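Local atomic coordinates of N5-Carboxyaminoimidazole ribonucleotide synthetase (Staphylococcus aureus subsp. aureus, PDB entry 3ORQ), a protein that catalyses the ATP-dependent carboxylation of 5-aminoimidazole ribonucleotide by bicarbonate, giving N5-carboxyaminoimidazole ribonucleotide in purine biosynthesis. Residues A[239-244]-A[252-257]; A[62-67]-A[89-94]; A[156-161]-A[219-224]. All coordinates share one frame; numbering follows the deposited sequence.

Interaction 1: residues A[239-244]-A[252-257]; sequences EQVNKI and GTFTVE. With MG (magnesium ion), chain C.
Val241 and Ile244, one turn apart on a buried face of the helix, both come down on Val256 of the strand, and Val241 also reaches Phe254. The two branches of Val241 divide the work. CG2, beside the backbone N, meets Val256 CG2 at 3.9 Å, the two valines passing side by side with their chains running opposite ways; CG1, anti to the backbone N (chi1 176°), lies 4.2 Å from Phe254 CZ. That methyl lies roughly in the ring plane, beyond its rim at CZ, so the phenyl offers its far rim to the helix and not a face. Ile244 approaches differently. It is extended to its tip (chi2 177°), and CD1 meets Val256 head-on, 4.0 Å from CG1 and equally far from CG2, set evenly against both methyls.

This is a helix packed on the large antiparallel sheet to which the ATP-grasp domain contributes strand 252-261, with the segment axes 10.3 Å apart at closest. Strand alternation sorts the side chains: Phe254 and Val256 turn to the helix, whereas Thr253, Thr255 and Glu257 turn to the other side of the sheet. The greasy layer runs on beyond the pair, for Phe254 stacks its ring with that of Phe250, Val241 touches Leu197 and Val256 touches Val268 on the flanking strands.

On the opposite face the strand becomes part of the active site. Glu257, its chain extended beyond CG, carries its carboxylate to the magnesium ion, with OE1 2.5 Å and OE2 2.8 Å from the metal. Glu270 binds the same ion, and a hydrogen bond between Glu257 OE2 and His276 NE2 helps fix the rotation of the carboxylate. On that same face Thr255 OG1 is hydrogen-bonded to Thr198 OG1 of the neighbouring strand.

Interaction 2: residues A[62-67]-A[89-94]; sequences DDEKAL and LKLLCE
Leu92 of helix 86-95 lies against Leu67 near the start of helix 64-73, and both of its methyls take part. Its CB points at the other helix but stays back from it; CG, anti to its own carbonyl carbon (chi1 -84°), brings the branch point to 4.4 Å from Leu67 CB. Beyond that the fork parts. CD1 closes on Leu67 CB at 3.9 Å, side chain against side chain, while CD2 slips over the backbone, 3.8 Å from Leu67 O and 4.0 Å from Leu67 C. Leu92 also leans on Ile98, and Leu67 on Leu41 of strand 37-42, which carries the apolar layer down to the parallel sheet of this Rossmann-like preATP-grasp domain.

Toward the surface, Leu91 sets CD1 4.2 Å from Glu64 OE2. Glu64 is extended along its chain, and its other oxygen, OE1, takes a weak hydrogen bond from Gln88 NE2. At the beginning of helix 64-73, Asp63 is the N-cap: its OD1 accepts from Ala66 N at 3.3 Å, met from above the carboxylate plane.

No hydrogen bond or salt bridge spans the two segments. The association rests on leucine packing, with Glu64 OE2 merely lying beside a Leu91 methyl at the solvent side, and so depends on shape more than on charge.

Interaction 3: residues A[156-161]-A[219-224]; sequences GYDGKG and NQILFK. With ADP (adenosine-5'-diphosphate), chain D; POP (pyrophosphate 2-), chain E.
Gly159 and Gln220 bring their backbones together with CA atoms 4.5 Å apart, at a type I' turn that runs from Tyr157 to Lys160 and is closed by Lys160 N bonded to Tyr157 O. Both central residues, Asp158 and Gly159, have positive phi, and the bend pushes the glycine's bare CA against Gln220, whose CB sits only 3.4 Å away. Gln220 then turns aside: bent at chi2 (77°), it sends its amide away from the turn, while CG passes 3.8 Å from ADP O4', beside the ribose. Next to this pair, Asp158 CB rests 4.1 Å from Ile221 CG1.

The turn belongs to the glycine-rich loop of the ATP-grasp fold, between strands 148-152 and 162-165, the element that lies over the nucleotide's phosphates. Gly159 N donates to ADP O3B, an oxygen of the terminal phosphate, at 2.9 Å, bent to an N-H...O angle of 139°. Gly159 N also lies near Gln220 O, but the angle is too poor for a bond, and no hydrogen bond joins the two segments.

Tyr157 reaches a second ligand through its hydroxyl. With CG between the backbone N and the carbonyl carbon (chi1 54°), the ring is carried to where OH meets pyrophosphate O1 at 2.7 Å in a weak hydrogen bond; Lys343 and Arg350 bind the same pyrophosphate. Farther along the second segment, Phe223 and Lys224 form a classic beta bulge opposite Glu216, and Lys224 NZ makes salt bridges with both Glu216 and Glu366.

Interactions 1 and 3 flank one nucleotide site. Glu257, on the strand of interaction 1, holds the magnesium ion, and the loop of interaction 3 binds the terminal phosphate of the ADP; the side chain of Asp158 is about 6 Å from the metal. Their centres are 21 Å apart and their nearest atoms about 7 Å, with no direct touch, yet strand 221-227 and strand 252-261 belong to the same large sheet. Interaction 2 stands apart, in the N-terminal preATP-grasp region: its centre is 26 Å from that of interaction 1 and 29 Å from that of interaction 3, far from the nucleotide and the metal.

Interaction 1: residues A[239-244]-A[252-257]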
loop_
_atom_site.group_PDB
_atom_site.type_symbol
_atom_site.label_atom_id
_atom_site.label_comp_id
_atom_site.label_asym_id
_atom_site.label_seq_id
_atom_site.Cartn_x
_atom_site.Cartn_y
_atom_site.Cartn_z
ATOM N N GLU A 239 -2.987 7.841 -29.126
ATOM C CA GLU A 239 -2.336 8.243 -30.375
ATOM C C GLU A 239 -1.378 9.384 -30.089
ATOM O O GLU A 239 -0.280 9.410 -30.632
ATOM C CB GLU A 239 -3.363 8.655 -31.448
ATOM C CG GLU A 239 -4.193 7.493 -32.042
ATOM C CD GLU A 239 -5.435 7.951 -32.890
ATOM O OE1 GLU A 239 -5.821 9.142 -32.863
ATOM O OE2 GLU A 239 -6.045 7.104 -33.574
ATOM N N GLN A 240 -1.793 10.339 -29.245
ATOM C CA GLN A 240 -0.925 11.447 -28.944
ATOM C C GLN A 240 0.301 10.974 -28.167
ATOM O O GLN A 240 1.412 11.435 -28.422
ATOM C CB GLN A 240 -1.669 12.542 -28.197
ATOM C CG GLN A 240 -2.904 13.029 -28.919
ATOM C CD GLN A 240 -2.551 13.754 -30.224
ATOM O OE1 GLN A 240 -1.898 14.797 -30.193
ATOM N NE2 GLN A 240 -2.959 13.178 -31.374
ATOM N N VAL A 241 0.108 10.055 -27.217
ATOM C CA VAL A 241 1.232 9.515 -26.450
ATOM C C VAL A 241 2.244 8.817 -27.345
ATOM O O VAL A 241 3.453 9.069 -27.262
ATOM C CB VAL A 241 0.772 8.571 -25.325
ATOM C CG1 VAL A 241 1.961 7.975 -24.655
ATOM C CG2 VAL A 241 -0.059 9.355 -24.274
ATOM N N ASN A 242 1.748 7.959 -28.228
ATOM C CA ASN A 242 2.613 7.341 -29.214
ATOM C C ASN A 242 3.422 8.333 -30.017
ATOM O O ASN A 242 4.573 8.060 -30.319
ATOM C CB ASN A 242 1.843 6.415 -30.124
ATOM C CG ASN A 242 1.205 5.259 -29.368
ATOM O OD1 ASN A 242 1.710 4.789 -28.310
ATOM N ND2 ASN A 242 0.087 4.780 -29.905
ATOM N N LYS A 243 2.863 9.501 -30.331
ATOM C CA LYS A 243 3.660 10.538 -31.005
ATOM C C LYS A 243 4.713 11.082 -30.053
ATOM O O LYS A 243 5.883 11.240 -30.425
ATOM C CB LYS A 243 2.781 11.674 -31.520
ATOM C CG LYS A 243 2.058 11.368 -32.840
ATOM C CD LYS A 243 0.903 12.352 -33.058
ATOM C CE LYS A 243 0.232 12.142 -34.426
ATOM N NZ LYS A 243 -0.715 10.988 -34.502
ATOM N N ILE A 244 4.310 11.338 -28.807
ATOM C CA ILE A 244 5.200 11.992 -27.852
ATOM C C ILE A 244 6.423 11.146 -27.553
ATOM O O ILE A 244 7.524 11.665 -27.359
ATOM C CB ILE A 244 4.458 12.287 -26.533
ATOM C CG1 ILE A 244 3.312 13.260 -26.782
ATOM C CG2 ILE A 244 5.428 12.751 -25.446
ATOM C CD1 ILE A 244 2.456 13.561 -25.536
ATOM N N GLY A 252 9.718 4.572 -16.592
ATOM C CA GLY A 252 8.878 4.720 -15.409
ATOM C C GLY A 252 7.539 5.396 -15.755
ATOM O O GLY A 252 7.122 5.456 -16.910
ATOM N N THR A 253 6.875 5.947 -14.755
ATOM C CA THR A 253 5.566 6.544 -14.978
ATOM C C THR A 253 5.682 8.000 -15.410
ATOM O O THR A 253 6.488 8.763 -14.852
ATOM C CB THR A 253 4.719 6.380 -13.696
ATOM O OG1 THR A 253 4.440 4.978 -13.562
ATOM C CG2 THR A 253 3.389 7.175 -13.751
ATOM N N PHE A 254 4.891 8.385 -16.408
ATOM C CA PHE A 254 4.731 9.818 -16.749
ATOM C C PHE A 254 3.261 10.057 -17.040
ATOM O O PHE A 254 2.498 9.106 -17.203
ATOM C CB PHE A 254 5.628 10.223 -17.928
ATOM C CG PHE A 254 5.331 9.487 -19.198
ATOM C CD1 PHE A 254 5.777 8.184 -19.387
ATOM C CD2 PHE A 254 4.598 10.087 -20.191
ATOM C CE1 PHE A 254 5.485 7.474 -20.565
ATOM C CE2 PHE A 254 4.295 9.383 -21.390
ATOM C CZ PHE A 254 4.744 8.075 -21.565
ATOM N N THR A 255 2.845 11.310 -17.042
ATOM C CA THR A 255 1.435 11.624 -17.241
ATOM C C THR A 255 1.264 12.765 -18.257
ATOM O O THR A 255 1.932 13.778 -18.178
ATOM C CB THR A 255 0.763 12.043 -15.906
ATOM O OG1 THR A 255 0.951 11.019 -14.933
ATOM C CG2 THR A 255 -0.752 12.310 -16.093
ATOM N N VAL A 256 0.346 12.586 -19.194
ATOM C CA VAL A 256 0.023 13.610 -20.190
ATOM C C VAL A 256 -1.336 14.181 -19.823
ATOM O O VAL A 256 -2.311 13.428 -19.688
ATOM C CB VAL A 256 -0.029 12.998 -21.608
ATOM C CG1 VAL A 256 -0.314 14.075 -22.721
ATOM C CG2 VAL A 256 1.228 12.240 -21.917
ATOM N N GLU A 257 -1.392 15.507 -19.652
ATOM C CA GLU A 257 -2.638 16.260 -19.436
ATOM C C GLU A 257 -3.197 16.800 -20.737
ATOM O O GLU A 257 -2.455 17.363 -21.521
ATOM C CB GLU A 257 -2.381 17.471 -18.542
ATOM C CG GLU A 257 -2.103 17.159 -17.105
ATOM C CD GLU A 257 -1.962 18.414 -16.258
ATOM O OE1 GLU A 257 -2.365 19.534 -16.690
ATOM O OE2 GLU A 257 -1.445 18.296 -15.141
HETATM MG MG MG C . -1.568 21.072 -14.884
#

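Interaction 2: residues A[62-67]-A[89-94]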
loop_
_atom_site.group_PDB
_atom_site.type_symbol
_atom_site.label_atom_id
_atom_site.label_comp_id
_atom_site.label_asym_id
_atom_site.label_seq_id
_atom_site.Cartn_x
_atom_site.Cartn_y
_atom_site.Cartn_z
ATOM N N ASP A 62 20.444 21.057 -6.165
ATOM C CA ASP A 62 21.588 21.505 -6.981
ATOM C C ASP A 62 22.935 21.064 -6.376
ATOM O O ASP A 62 23.975 21.305 -6.973
ATOM C CB ASP A 62 21.583 23.039 -7.131
ATOM C CG ASP A 62 21.591 23.762 -5.766
ATOM O OD1 ASP A 62 20.795 23.353 -4.901
ATOM O OD2 ASP A 62 22.364 24.733 -5.535
ATOM N N ASP A 63 22.909 20.432 -5.198
ATOM C CA ASP A 63 24.118 20.094 -4.439
ATOM C C ASP A 63 24.790 18.840 -5.031
ATOM O O ASP A 63 24.333 17.699 -4.829
ATOM C CB ASP A 63 23.733 19.948 -2.965
ATOM C CG ASP A 63 24.906 19.604 -2.041
ATOM O OD1 ASP A 63 25.960 19.154 -2.505
ATOM O OD2 ASP A 63 24.752 19.771 -0.806
ATOM N N GLU A 64 25.875 19.067 -5.777
ATOM C CA GLU A 64 26.572 18.034 -6.548
ATOM C C GLU A 64 27.236 16.945 -5.694
ATOM O O GLU A 64 27.227 15.773 -6.081
ATOM C CB GLU A 64 27.607 18.684 -7.513
ATOM C CG GLU A 64 28.335 17.697 -8.444
ATOM C CD GLU A 64 29.256 18.366 -9.506
ATOM O OE1 GLU A 64 29.022 19.548 -9.913
ATOM O OE2 GLU A 64 30.220 17.689 -9.939
ATOM N N LYS A 65 27.811 17.329 -4.552
ATOM C CA LYS A 65 28.429 16.339 -3.657
ATOM C C LYS A 65 27.370 15.360 -3.136
ATOM O O LYS A 65 27.590 14.153 -3.075
ATOM C CB LYS A 65 29.144 16.981 -2.448
ATOM C CG LYS A 65 30.154 18.065 -2.767
ATOM C CD LYS A 65 31.540 17.509 -3.042
ATOM C CE LYS A 65 32.567 18.650 -3.190
ATOM N NZ LYS A 65 33.867 18.167 -3.728
ATOM N N ALA A 66 26.239 15.912 -2.721
ATOM C CA ALA A 66 25.164 15.109 -2.141
ATOM C C ALA A 66 24.545 14.201 -3.210
ATOM O O ALA A 66 24.315 13.029 -2.939
ATOM C CB ALA A 66 24.131 15.975 -1.532
ATOM N N LEU A 67 24.319 14.735 -4.420
ATOM C CA LEU A 67 23.748 13.906 -5.489
ATOM C C LEU A 67 24.710 12.744 -5.816
ATOM O O LEU A 67 24.265 11.614 -6.033
ATOM C CB LEU A 67 23.380 14.724 -6.733
ATOM C CG LEU A 67 22.254 15.766 -6.614
ATOM C CD1 LEU A 67 22.308 16.761 -7.788
ATOM C CD2 LEU A 67 20.853 15.118 -6.512
ATOM N N LEU A 89 21.826 16.441 -13.723
ATOM C CA LEU A 89 21.264 15.136 -13.929
ATOM C C LEU A 89 22.005 14.421 -15.084
ATOM O O LEU A 89 22.227 13.216 -15.024
ATOM C CB LEU A 89 19.776 15.285 -14.222
ATOM C CG LEU A 89 18.910 14.045 -14.441
ATOM C CD1 LEU A 89 18.985 13.129 -13.201
ATOM C CD2 LEU A 89 17.460 14.449 -14.736
ATOM N N LYS A 90 22.409 15.175 -16.113
ATOM C CA LYS A 90 23.218 14.606 -17.205
ATOM C C LYS A 90 24.538 14.035 -16.667
ATOM O O LYS A 90 24.846 12.889 -16.905
ATOM C CB LYS A 90 23.436 15.613 -18.363
ATOM C CG LYS A 90 24.338 15.095 -19.473
ATOM C CD LYS A 90 24.402 16.034 -20.674
ATOM C CE LYS A 90 25.401 15.520 -21.757
ATOM N NZ LYS A 90 26.829 15.633 -21.287
ATOM N N LEU A 91 25.278 14.829 -15.902
ATOM C CA LEU A 91 26.445 14.326 -15.186
ATOM C C LEU A 91 26.194 13.027 -14.399
ATOM O O LEU A 91 27.016 12.143 -14.414
ATOM C CB LEU A 91 26.958 15.373 -14.210
ATOM C CG LEU A 91 27.648 16.569 -14.849
ATOM C CD1 LEU A 91 28.444 17.295 -13.757
ATOM C CD2 LEU A 91 28.540 16.158 -16.067
ATOM N N LEU A 92 25.062 12.933 -13.716
ATOM C CA LEU A 92 24.715 11.766 -12.911
ATOM C C LEU A 92 24.353 10.541 -13.763
ATOM O O LEU A 92 24.735 9.439 -13.415
ATOM C CB LEU A 92 23.546 12.087 -11.995
ATOM C CG LEU A 92 23.763 12.777 -10.655
ATOM C CD1 LEU A 92 22.400 12.864 -9.963
ATOM C CD2 LEU A 92 24.796 12.060 -9.737
ATOM N N CYS A 93 23.634 10.750 -14.873
ATOM C CA CYS A 93 23.260 9.673 -15.783
ATOM C C CYS A 93 24.495 9.058 -16.334
ATOM O O CYS A 93 24.513 7.865 -16.619
ATOM C CB CYS A 93 22.476 10.190 -16.990
ATOM S SG CYS A 93 20.881 10.698 -16.571
ATOM N N GLU A 94 25.521 9.893 -16.491
ATOM C CA GLU A 94 26.756 9.439 -17.126
ATOM C C GLU A 94 27.573 8.574 -16.167
ATOM O O GLU A 94 28.314 7.724 -16.618
ATOM C CB GLU A 94 27.585 10.619 -17.698
ATOM C CG GLU A 94 26.890 11.380 -18.861
ATOM C CD GLU A 94 27.520 12.773 -19.200
ATOM O OE1 GLU A 94 28.355 13.311 -18.426
ATOM O OE2 GLU A 94 27.175 13.333 -20.254
#

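Interaction 3: residues A[156-161]-A[219-224]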
loop_
_atom_site.group_PDB
_atom_site.type_symbol
_atom_site.label_atom_id
_atom_site.label_comp_id
_atom_site.label_asym_id
_atom_site.label_seq_id
_atom_site.Cartn_x
_atom_site.Cartn_y
_atom_site.Cartn_z
ATOM N N GLY A 156 6.448 27.528 -12.603
ATOM C CA GLY A 156 5.033 27.298 -12.309
ATOM C C GLY A 156 4.588 25.939 -11.822
ATOM O O GLY A 156 4.952 24.921 -12.393
ATOM N N TYR A 157 3.939 25.897 -10.813
ATOM C CA TYR A 157 3.151 24.733 -10.384
ATOM C C TYR A 157 1.787 25.162 -9.855
ATOM O O TYR A 157 1.608 26.294 -9.413
ATOM C CB TYR A 157 3.892 23.746 -9.433
ATOM C CG TYR A 157 4.542 24.275 -8.146
ATOM C CD1 TYR A 157 4.073 25.420 -7.485
ATOM C CD2 TYR A 157 5.614 23.576 -7.566
ATOM C CE1 TYR A 157 4.677 25.871 -6.292
ATOM C CE2 TYR A 157 6.222 24.011 -6.374
ATOM C CZ TYR A 157 5.750 25.155 -5.742
ATOM O OH TYR A 157 6.361 25.581 -4.574
ATOM N N ASP A 158 0.822 24.254 -9.964
ATOM C CA ASP A 158 -0.545 24.482 -9.496
ATOM C C ASP A 158 -1.050 25.899 -9.759
ATOM O O ASP A 158 -1.300 26.662 -8.833
ATOM C CB ASP A 158 -0.640 24.174 -8.000
ATOM C CG ASP A 158 -0.512 22.694 -7.700
ATOM O OD1 ASP A 158 -0.635 21.883 -8.641
ATOM O OD2 ASP A 158 -0.289 22.249 -6.555
ATOM N N GLY A 159 -1.305 26.283 -10.981
ATOM C CA GLY A 159 -1.886 27.564 -11.360
ATOM C C GLY A 159 -1.022 28.794 -11.170
ATOM O O GLY A 159 -1.320 29.839 -11.749
ATOM N N LYS A 160 0.035 28.682 -10.353
ATOM C CA LYS A 160 0.925 29.833 -10.074
ATOM C C LYS A 160 1.673 30.310 -11.324
ATOM O O LYS A 160 2.008 29.512 -12.217
ATOM C CB LYS A 160 1.916 29.534 -8.931
ATOM C CG LYS A 160 1.285 29.409 -7.548
ATOM C CD LYS A 160 2.330 29.159 -6.452
ATOM C CE LYS A 160 1.701 28.549 -5.206
ATOM N NZ LYS A 160 2.713 28.039 -4.232
ATOM N N GLY A 161 1.910 31.620 -11.380
ATOM C CA GLY A 161 2.736 32.220 -12.426
ATOM C C GLY A 161 2.020 32.347 -13.753
ATOM O O GLY A 161 2.645 32.341 -14.822
ATOM N N ASN A 219 -9.455 26.816 -8.668
ATOM C CA ASN A 219 -8.406 27.819 -8.526
ATOM C C ASN A 219 -7.104 27.296 -9.130
ATOM O O ASN A 219 -6.006 27.546 -8.630
ATOM C CB ASN A 219 -8.240 28.242 -7.046
ATOM C CG ASN A 219 -9.531 28.806 -6.456
ATOM O OD1 ASN A 219 -10.269 29.547 -7.120
ATOM N ND2 ASN A 219 -9.804 28.471 -5.213
ATOM N N GLN A 220 -7.267 26.547 -10.214
ATOM C CA GLN A 220 -6.151 26.055 -11.028
ATOM C C GLN A 220 -5.340 24.946 -10.371
ATOM O O GLN A 220 -4.312 24.518 -10.893
ATOM C CB GLN A 220 -5.289 27.218 -11.554
ATOM C CG GLN A 220 -6.033 28.100 -12.598
ATOM C CD GLN A 220 -7.045 29.076 -11.956
ATOM O OE1 GLN A 220 -6.698 29.860 -11.057
ATOM N NE2 GLN A 220 -8.302 29.017 -12.413
ATOM N N ILE A 221 -5.848 24.462 -9.239
ATOM C CA ILE A 221 -5.270 23.321 -8.505
ATOM C C ILE A 221 -6.164 22.111 -8.694
ATOM O O ILE A 221 -7.380 22.219 -8.569
ATOM C CB ILE A 221 -5.186 23.630 -7.003
ATOM C CG1 ILE A 221 -4.490 24.992 -6.769
ATOM C CG2 ILE A 221 -4.532 22.490 -6.245
ATOM C CD1 ILE A 221 -4.632 25.501 -5.332
ATOM N N LEU A 222 -5.570 20.946 -8.966
ATOM C CA LEU A 222 -6.367 19.732 -9.105
ATOM C C LEU A 222 -7.277 19.558 -7.890
ATOM O O LEU A 222 -6.839 19.693 -6.780
ATOM C CB LEU A 222 -5.482 18.482 -9.321
ATOM C CG LEU A 222 -6.276 17.168 -9.424
ATOM C CD1 LEU A 222 -7.303 17.201 -10.606
ATOM C CD2 LEU A 222 -5.342 15.962 -9.550
ATOM N N PHE A 223 -8.553 19.287 -8.132
ATOM C CA PHE A 223 -9.568 19.245 -7.089
ATOM C C PHE A 223 -10.183 17.871 -7.039
ATOM O O PHE A 223 -10.310 17.296 -5.963
ATOM C CB PHE A 223 -10.642 20.241 -7.468
ATOM C CG PHE A 223 -11.865 20.234 -6.609
ATOM C CD1 PHE A 223 -11.780 20.454 -5.232
ATOM C CD2 PHE A 223 -13.129 20.181 -7.213
ATOM C CE1 PHE A 223 -12.936 20.523 -4.454
ATOM C CE2 PHE A 223 -14.299 20.263 -6.445
ATOM C CZ PHE A 223 -14.207 20.430 -5.064
ATOM N N LYS A 224 -10.545 17.342 -8.205
ATOM C CA LYS A 224 -11.319 16.108 -8.306
ATOM C C LYS A 224 -10.895 15.326 -9.529
ATOM O O LYS A 224 -10.774 15.891 -10.590
ATOM C CB LYS A 224 -12.823 16.401 -8.400
ATOM C CG LYS A 224 -13.694 15.154 -8.615
ATOM C CD LYS A 224 -15.140 15.441 -8.340
ATOM C CE LYS A 224 -15.565 16.774 -9.041
ATOM N NZ LYS A 224 -15.703 16.641 -10.548
HETATM P PB ADP D . 0.138 24.089 -13.945
HETATM O O1B ADP D . 1.337 23.551 -14.681
HETATM O O2B ADP D . -0.891 23.122 -13.429
HETATM O O3B ADP D . 0.536 25.123 -12.927
HETATM P PA ADP D . -1.377 24.410 -16.331
HETATM O O1A ADP D . -0.695 25.025 -17.528
HETATM O O2A ADP D . -1.494 22.909 -16.256
HETATM O O3A ADP D . -0.686 24.994 -14.990
HETATM O "O5'" ADP D . -2.858 25.008 -16.159
HETATM C "C5'" ADP D . -3.611 24.801 -14.977
HETATM C "C4'" ADP D . -5.087 24.919 -15.314
HETATM O "O4'" ADP D . -5.387 26.220 -15.883
HETATM C "C3'" ADP D . -5.547 23.889 -16.348
HETATM O "O3'" ADP D . -5.942 22.632 -15.786
HETATM C "C2'" ADP D . -6.725 24.595 -17.001
HETATM O "O2'" ADP D . -7.927 24.294 -16.315
HETATM C "C1'" ADP D . -6.397 26.080 -16.895
HETATM N N9 ADP D . -5.797 26.415 -18.205
HETATM C C8 ADP D . -4.474 26.423 -18.476
HETATM N N7 ADP D . -4.231 26.726 -19.775
HETATM C C5 ADP D . -5.449 26.935 -20.338
HETATM C C6 ADP D . -5.922 27.313 -21.695
HETATM N N6 ADP D . -5.012 27.513 -22.687
HETATM N N1 ADP D . -7.260 27.414 -21.879
HETATM C C2 ADP D . -8.152 27.196 -20.883
HETATM N N3 ADP D . -7.795 26.849 -19.622
HETATM C C4 ADP D . -6.476 26.714 -19.310
HETATM P P1 POP E . 4.516 23.872 -1.594
HETATM O O1 POP E . 5.504 24.896 -2.126
HETATM O O2 POP E . 3.675 24.403 -0.447
HETATM O O3 POP E . 3.599 23.405 -2.704
HETATM O O POP E . 5.487 22.692 -1.077
HETATM P P2 POP E . 5.041 21.149 -1.079
HETATM O O4 POP E . 5.150 20.610 -2.493
HETATM O O5 POP E . 3.644 21.052 -0.541
HETATM O O6 POP E . 5.977 20.424 -0.152
#